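Local coordinates for protein beta-glucoside kinase (Listeria monocytogenes, PDB 4HTL) that catalyses the ATP-dependent phosphorylation of cellobiose to cellobiose-6'-phosphate and may also regulate transcription of the cellobiose-PTS operon, at residues 38-51 against 80-93. Sequence-based numbering, arbitrary orientation. Where two conformers were deposited one is given.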
loop_
_atom_site.group_PDB
_atom_site.type_symbol
_atom_site.label_atom_id
_atom_site.label_comp_id
_atom_site.label_asym_id
_atom_site.label_seq_id
_atom_site.Cartn_x
_atom_site.Cartn_y
_atom_site.Cartn_z
ATOM N N SER A 38 18.341 19.957 -12.815
ATOM C CA SER A 38 18.391 19.574 -11.394
ATOM C C SER A 38 19.819 19.366 -10.879
ATOM O O SER A 38 20.283 18.263 -10.572
ATOM C CB SER A 38 17.445 18.422 -11.088
ATOM O OG SER A 38 16.095 18.850 -11.288
ATOM N N ASP A 39 20.470 20.517 -10.803
ATOM C CA ASP A 39 21.822 20.709 -10.392
ATOM C C ASP A 39 21.830 21.035 -8.904
ATOM O O ASP A 39 21.403 22.127 -8.492
ATOM C CB ASP A 39 22.354 21.882 -11.249
ATOM C CG ASP A 39 23.728 22.389 -10.836
ATOM O OD1 ASP A 39 24.249 22.043 -9.767
ATOM O OD2 ASP A 39 24.286 23.187 -11.619
ATOM N N GLY A 40 22.282 20.070 -8.100
ATOM C CA GLY A 40 22.296 20.216 -6.638
ATOM C C GLY A 40 23.147 21.371 -6.175
ATOM O O GLY A 40 22.817 22.056 -5.215
ATOM N N ASP A 41 24.298 21.546 -6.816
ATOM C CA ASP A 41 25.141 22.701 -6.483
ATOM C C ASP A 41 24.454 24.049 -6.689
ATOM O O ASP A 41 24.615 24.933 -5.841
ATOM C CB ASP A 41 26.488 22.607 -7.186
ATOM C CG ASP A 41 27.292 21.437 -6.684
ATOM O OD1 ASP A 41 27.455 21.298 -5.445
ATOM O OD2 ASP A 41 27.730 20.637 -7.526
ATOM N N GLN A 42 23.689 24.219 -7.773
ATOM C CA GLN A 42 22.926 25.444 -7.958
ATOM C C GLN A 42 21.912 25.588 -6.824
ATOM O O GLN A 42 21.734 26.661 -6.285
ATOM C CB GLN A 42 22.215 25.427 -9.308
ATOM C CG GLN A 42 21.610 26.764 -9.703
ATOM C CD GLN A 42 22.652 27.866 -9.816
ATOM O OE1 GLN A 42 23.794 27.620 -10.199
ATOM N NE2 GLN A 42 22.259 29.083 -9.468
ATOM N N ILE A 43 21.263 24.480 -6.443
ATOM C CA ILE A 43 20.298 24.554 -5.359
ATOM C C ILE A 43 20.964 25.004 -4.062
ATOM O O ILE A 43 20.411 25.857 -3.338
ATOM C CB ILE A 43 19.532 23.210 -5.131
ATOM C CG1 ILE A 43 18.607 22.912 -6.327
ATOM C CG2 ILE A 43 18.788 23.214 -3.798
ATOM C CD1 ILE A 43 18.192 21.469 -6.443
ATOM N N LEU A 44 22.152 24.463 -3.766
ATOM C CA LEU A 44 22.840 24.841 -2.546
ATOM C C LEU A 44 23.226 26.316 -2.588
ATOM O O LEU A 44 23.183 27.028 -1.555
ATOM C CB LEU A 44 24.048 23.961 -2.318
ATOM C CG LEU A 44 23.745 22.475 -2.068
ATOM C CD1 LEU A 44 25.046 21.704 -2.097
ATOM C CD2 LEU A 44 23.024 22.307 -0.739
ATOM N N ALA A 45 23.582 26.783 -3.776
ATOM C CA ALA A 45 23.987 28.193 -3.963
ATOM C C ALA A 45 22.787 29.128 -3.715
ATOM O O ALA A 45 22.877 30.095 -2.941
ATOM C CB ALA A 45 24.533 28.373 -5.350
ATOM N N GLU A 46 21.650 28.790 -4.322
ATOM C CA GLU A 46 20.409 29.542 -4.102
ATOM C C GLU A 46 20.019 29.552 -2.624
ATOM O O GLU A 46 19.586 30.587 -2.088
ATOM C CB GLU A 46 19.273 28.983 -4.935
ATOM C CG GLU A 46 19.427 29.009 -6.439
ATOM C CD GLU A 46 19.210 30.360 -7.078
ATOM O OE1 GLU A 46 18.712 31.307 -6.392
ATOM O OE2 GLU A 46 19.511 30.432 -8.300
HETATM N N MSE A 47 20.186 28.426 -1.939
HETATM C CA MSE A 47 19.915 28.394 -0.502
HETATM C C MSE A 47 20.786 29.363 0.290
HETATM O O MSE A 47 20.282 30.122 1.146
HETATM C CB MSE A 47 20.103 26.979 0.053
HETATM C CG MSE A 47 19.022 26.053 -0.379
HETATM SE SE MSE A 47 19.347 24.230 0.142
HETATM C CE MSE A 47 17.602 23.551 -0.169
ATOM N N LYS A 48 22.094 29.317 0.024
ATOM C CA LYS A 48 23.042 30.194 0.702
ATOM C C LYS A 48 22.679 31.658 0.508
ATOM O O LYS A 48 22.712 32.461 1.463
ATOM C CB LYS A 48 24.480 29.944 0.201
ATOM C CG LYS A 48 25.189 28.878 0.973
ATOM C CD LYS A 48 26.640 28.745 0.531
ATOM C CE LYS A 48 27.540 29.716 1.265
ATOM N NZ LYS A 48 27.643 29.393 2.720
ATOM N N VAL A 49 22.316 32.004 -0.722
ATOM C CA VAL A 49 21.967 33.403 -1.064
ATOM C C VAL A 49 20.684 33.816 -0.323
ATOM O O VAL A 49 20.642 34.887 0.296
ATOM C CB VAL A 49 21.843 33.596 -2.603
ATOM C CG1 VAL A 49 21.182 34.936 -2.962
ATOM C CG2 VAL A 49 23.216 33.466 -3.269
ATOM N N PHE A 50 19.670 32.951 -0.320
ATOM C CA PHE A 50 18.407 33.264 0.386
ATOM C C PHE A 50 18.623 33.454 1.885
ATOM O O PHE A 50 18.057 34.370 2.474
ATOM C CB PHE A 50 17.372 32.163 0.153
ATOM C CG PHE A 50 15.977 32.467 0.682
ATOM C CD1 PHE A 50 15.126 33.325 0.016
ATOM C CD2 PHE A 50 15.519 31.869 1.846
ATOM C CE1 PHE A 50 13.838 33.581 0.500
ATOM C CE2 PHE A 50 14.242 32.130 2.340
ATOM C CZ PHE A 50 13.406 32.990 1.669
ATOM N N LEU A 51 19.463 32.610 2.494
ATOM C CA LEU A 51 19.732 32.693 3.943
ATOM C C LEU A 51 20.462 33.990 4.342
ATOM O O LEU A 51 20.112 34.613 5.345
ATOM C CB LEU A 51 20.503 31.455 4.414
ATOM C CG LEU A 51 19.703 30.138 4.382
ATOM C CD1 LEU A 51 20.619 28.917 4.501
ATOM C CD2 LEU A 51 18.607 30.146 5.463
ATOM N N ALA A 80 15.958 13.450 -8.797
ATOM C CA ALA A 80 16.609 13.971 -10.013
ATOM C C ALA A 80 17.986 14.570 -9.734
ATOM O O ALA A 80 18.738 14.802 -10.659
ATOM C CB ALA A 80 15.729 15.019 -10.685
ATOM N N ILE A 81 18.303 14.813 -8.457
ATOM C CA ILE A 81 19.482 15.577 -8.061
ATOM C C ILE A 81 20.591 14.620 -7.645
ATOM O O ILE A 81 20.703 14.255 -6.468
ATOM C CB ILE A 81 19.131 16.549 -6.899
ATOM C CG1 ILE A 81 17.847 17.328 -7.217
ATOM C CG2 ILE A 81 20.268 17.528 -6.605
ATOM C CD1 ILE A 81 17.330 18.060 -6.025
ATOM N N ARG A 82 21.410 14.204 -8.616
ATOM C CA ARG A 82 22.505 13.251 -8.342
ATOM C C ARG A 82 23.462 13.787 -7.261
ATOM O O ARG A 82 24.025 13.012 -6.484
ATOM C CB ARG A 82 23.312 12.915 -9.615
ATOM C CG ARG A 82 22.573 12.149 -10.705
ATOM C CD ARG A 82 22.452 10.653 -10.399
ATOM N NE ARG A 82 21.647 10.438 -9.205
ATOM C CZ ARG A 82 20.314 10.543 -9.150
ATOM N NH1 ARG A 82 19.605 10.822 -10.247
ATOM N NH2 ARG A 82 19.682 10.371 -7.983
ATOM N N ARG A 83 23.640 15.106 -7.205
ATOM C CA ARG A 83 24.514 15.719 -6.200
ATOM C C ARG A 83 24.098 15.404 -4.752
ATOM O O ARG A 83 24.931 15.429 -3.836
ATOM C CB ARG A 83 24.620 17.255 -6.424
ATOM C CG ARG A 83 25.317 18.067 -5.321
ATOM C CD ARG A 83 26.825 17.836 -5.213
ATOM N NE ARG A 83 27.389 18.619 -4.108
ATOM C CZ ARG A 83 27.469 18.228 -2.831
ATOM N NH1 ARG A 83 27.025 17.035 -2.442
ATOM N NH2 ARG A 83 28.002 19.041 -1.924
ATOM N N PHE A 84 22.816 15.112 -4.548
ATOM C CA PHE A 84 22.304 14.850 -3.224
ATOM C C PHE A 84 22.264 13.340 -2.888
ATOM O O PHE A 84 21.850 12.977 -1.791
ATOM C CB PHE A 84 20.903 15.474 -3.059
ATOM C CG PHE A 84 20.866 16.989 -3.038
ATOM C CD1 PHE A 84 22.023 17.767 -3.039
ATOM C CD2 PHE A 84 19.645 17.650 -3.019
ATOM C CE1 PHE A 84 21.965 19.154 -3.024
ATOM C CE2 PHE A 84 19.585 19.037 -2.982
ATOM C CZ PHE A 84 20.750 19.790 -2.988
ATOM N N ASP A 85 22.689 12.460 -3.794
ATOM C CA ASP A 85 22.820 11.023 -3.435
ATOM C C ASP A 85 23.819 10.838 -2.286
ATOM O O ASP A 85 24.962 11.314 -2.354
ATOM C CB ASP A 85 23.340 10.189 -4.607
ATOM C CG ASP A 85 22.367 10.078 -5.753
ATOM O OD1 ASP A 85 21.130 10.232 -5.570
ATOM O OD2 ASP A 85 22.859 9.796 -6.867
ATOM N N ASN A 86 23.407 10.114 -1.255
ATOM C CA ASN A 86 24.254 9.883 -0.088
ATOM C C ASN A 86 24.822 11.200 0.456
ATOM O O ASN A 86 26.016 11.280 0.764
ATOM C CB ASN A 86 25.395 8.890 -0.427
ATOM C CG ASN A 86 26.155 8.466 0.797
ATOM O OD1 ASN A 86 25.579 8.340 1.876
ATOM N ND2 ASN A 86 27.461 8.285 0.656
ATOM N N PHE A 87 23.957 12.217 0.581
ATOM C CA PHE A 87 24.354 13.548 1.045
ATOM C C PHE A 87 23.537 13.937 2.258
ATOM O O PHE A 87 22.305 13.950 2.187
ATOM C CB PHE A 87 24.096 14.563 -0.071
ATOM C CG PHE A 87 24.424 15.975 0.287
ATOM C CD1 PHE A 87 25.658 16.307 0.866
ATOM C CD2 PHE A 87 23.528 16.997 -0.004
ATOM C CE1 PHE A 87 25.963 17.628 1.182
ATOM C CE2 PHE A 87 23.845 18.318 0.297
ATOM C CZ PHE A 87 25.053 18.631 0.896
ATOM N N ASN A 88 24.202 14.265 3.358
ATOM C CA ASN A 88 23.491 14.745 4.521
ATOM C C ASN A 88 23.289 16.255 4.431
ATOM O O ASN A 88 24.090 17.049 4.905
ATOM C CB ASN A 88 24.154 14.329 5.812
ATOM C CG ASN A 88 23.205 14.433 6.979
ATOM O OD1 ASN A 88 22.526 15.458 7.136
ATOM N ND2 ASN A 88 23.083 13.354 7.752
ATOM N N LEU A 89 22.153 16.619 3.838
ATOM C CA LEU A 89 21.792 18.023 3.620
ATOM C C LEU A 89 21.462 18.711 4.954
ATOM O O LEU A 89 21.730 19.903 5.129
ATOM C CB LEU A 89 20.630 18.122 2.645
ATOM C CG LEU A 89 20.090 19.534 2.382
ATOM C CD1 LEU A 89 21.163 20.498 1.881
ATOM C CD2 LEU A 89 18.932 19.439 1.385
ATOM N N LYS A 90 20.922 17.968 5.911
ATOM C CA LYS A 90 20.689 18.541 7.268
ATOM C C LYS A 90 22.012 18.968 7.895
ATOM O O LYS A 90 22.135 20.090 8.400
ATOM C CB LYS A 90 19.964 17.544 8.173
ATOM C CG LYS A 90 19.672 18.015 9.604
ATOM C CD LYS A 90 18.911 16.973 10.425
ATOM C CE LYS A 90 18.985 17.319 11.924
ATOM N NZ LYS A 90 18.228 16.324 12.719
ATOM N N GLU A 91 23.004 18.088 7.872
ATOM C CA GLU A 91 24.290 18.407 8.499
ATOM C C GLU A 91 25.031 19.514 7.762
ATOM O O GLU A 91 25.724 20.304 8.388
ATOM C CB GLU A 91 25.165 17.179 8.600
ATOM C CG GLU A 91 24.702 16.212 9.664
ATOM C CD GLU A 91 25.521 14.938 9.691
ATOM O OE1 GLU A 91 25.242 14.109 10.575
ATOM O OE2 GLU A 91 26.424 14.752 8.837
ATOM N N TRP A 92 24.889 19.560 6.437
ATOM C CA TRP A 92 25.481 20.625 5.636
ATOM C C TRP A 92 24.928 21.962 6.040
ATOM O O TRP A 92 25.688 22.895 6.307
ATOM C CB TRP A 92 25.242 20.375 4.144
ATOM C CG TRP A 92 25.965 21.349 3.248
ATOM C CD1 TRP A 92 27.275 21.270 2.797
ATOM C CD2 TRP A 92 25.428 22.585 2.649
ATOM N NE1 TRP A 92 27.585 22.348 1.986
ATOM C CE2 TRP A 92 26.516 23.167 1.853
ATOM C CE3 TRP A 92 24.201 23.225 2.677
ATOM C CZ2 TRP A 92 26.355 24.357 1.138
ATOM C CZ3 TRP A 92 24.049 24.418 1.954
ATOM C CH2 TRP A 92 25.105 24.971 1.204
ATOM N N LEU A 93 23.599 22.056 6.108
ATOM C CA LEU A 93 22.923 23.305 6.448
ATOM C C LEU A 93 23.198 23.723 7.904
ATOM O O LEU A 93 23.342 24.918 8.190
ATOM C CB LEU A 93 21.411 23.194 6.169
ATOM C CG LEU A 93 20.944 23.266 4.701
ATOM C CD1 LEU A 93 19.484 22.803 4.531
ATOM C CD2 LEU A 93 21.131 24.682 4.179
HETATM O O HOH W 1 22.846 17.332 -9.161
#
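D41 and R83 form the one direct polar bridge between the start of helix 40-51 and the 3-10 turn 82-84. R83 NE donates to D41 OD1 at 3.0 Å, on the syn side but 31° out of the carboxylate plane, a salt bridge through NE alone across this contact, with the flat groups turned 56° apart. With chi1 at 170°, R83 swings CG away from its backbone N and carries the chain across D41 at about a right angle, while L44 CD1 sits over a guanidinium face.

G40 N and Q42 N have separate acceptors. A water accepts from G40 N (3.0 Å) and R83 N and donates to S38 O, tying the two backbones together; D39 OD1 caps Q42 N, met from above its carboxylate plane. Within 80-93, N88 OD1 likewise caps E91 N.

Inward of the salt bridge, the contact is mainly apolar. I81 CG2 presses on G40 CA at a tight 3.4 Å, and I81 CD1 meets I43 CD1 tip to tip. L44 CG lies at the edge of the F84 ring, and L44 CD2 makes a CH-pi contact over the W92 six-membered ring (3.8 Å to its centroid). K48 CG approaches W92 CH2, its amine salt-bridged to E96. Both segments pack on the five-stranded sheet of this ROK-family, actin-like ATPase fold, M47 on F9, L89 and L93 on V62; I43 and I81 also touch I11 of the probable ATP site. With one charged bond, one water-mediated backbone link and mostly carbon touching carbon, apolar packing probably supplies most of the cohesion.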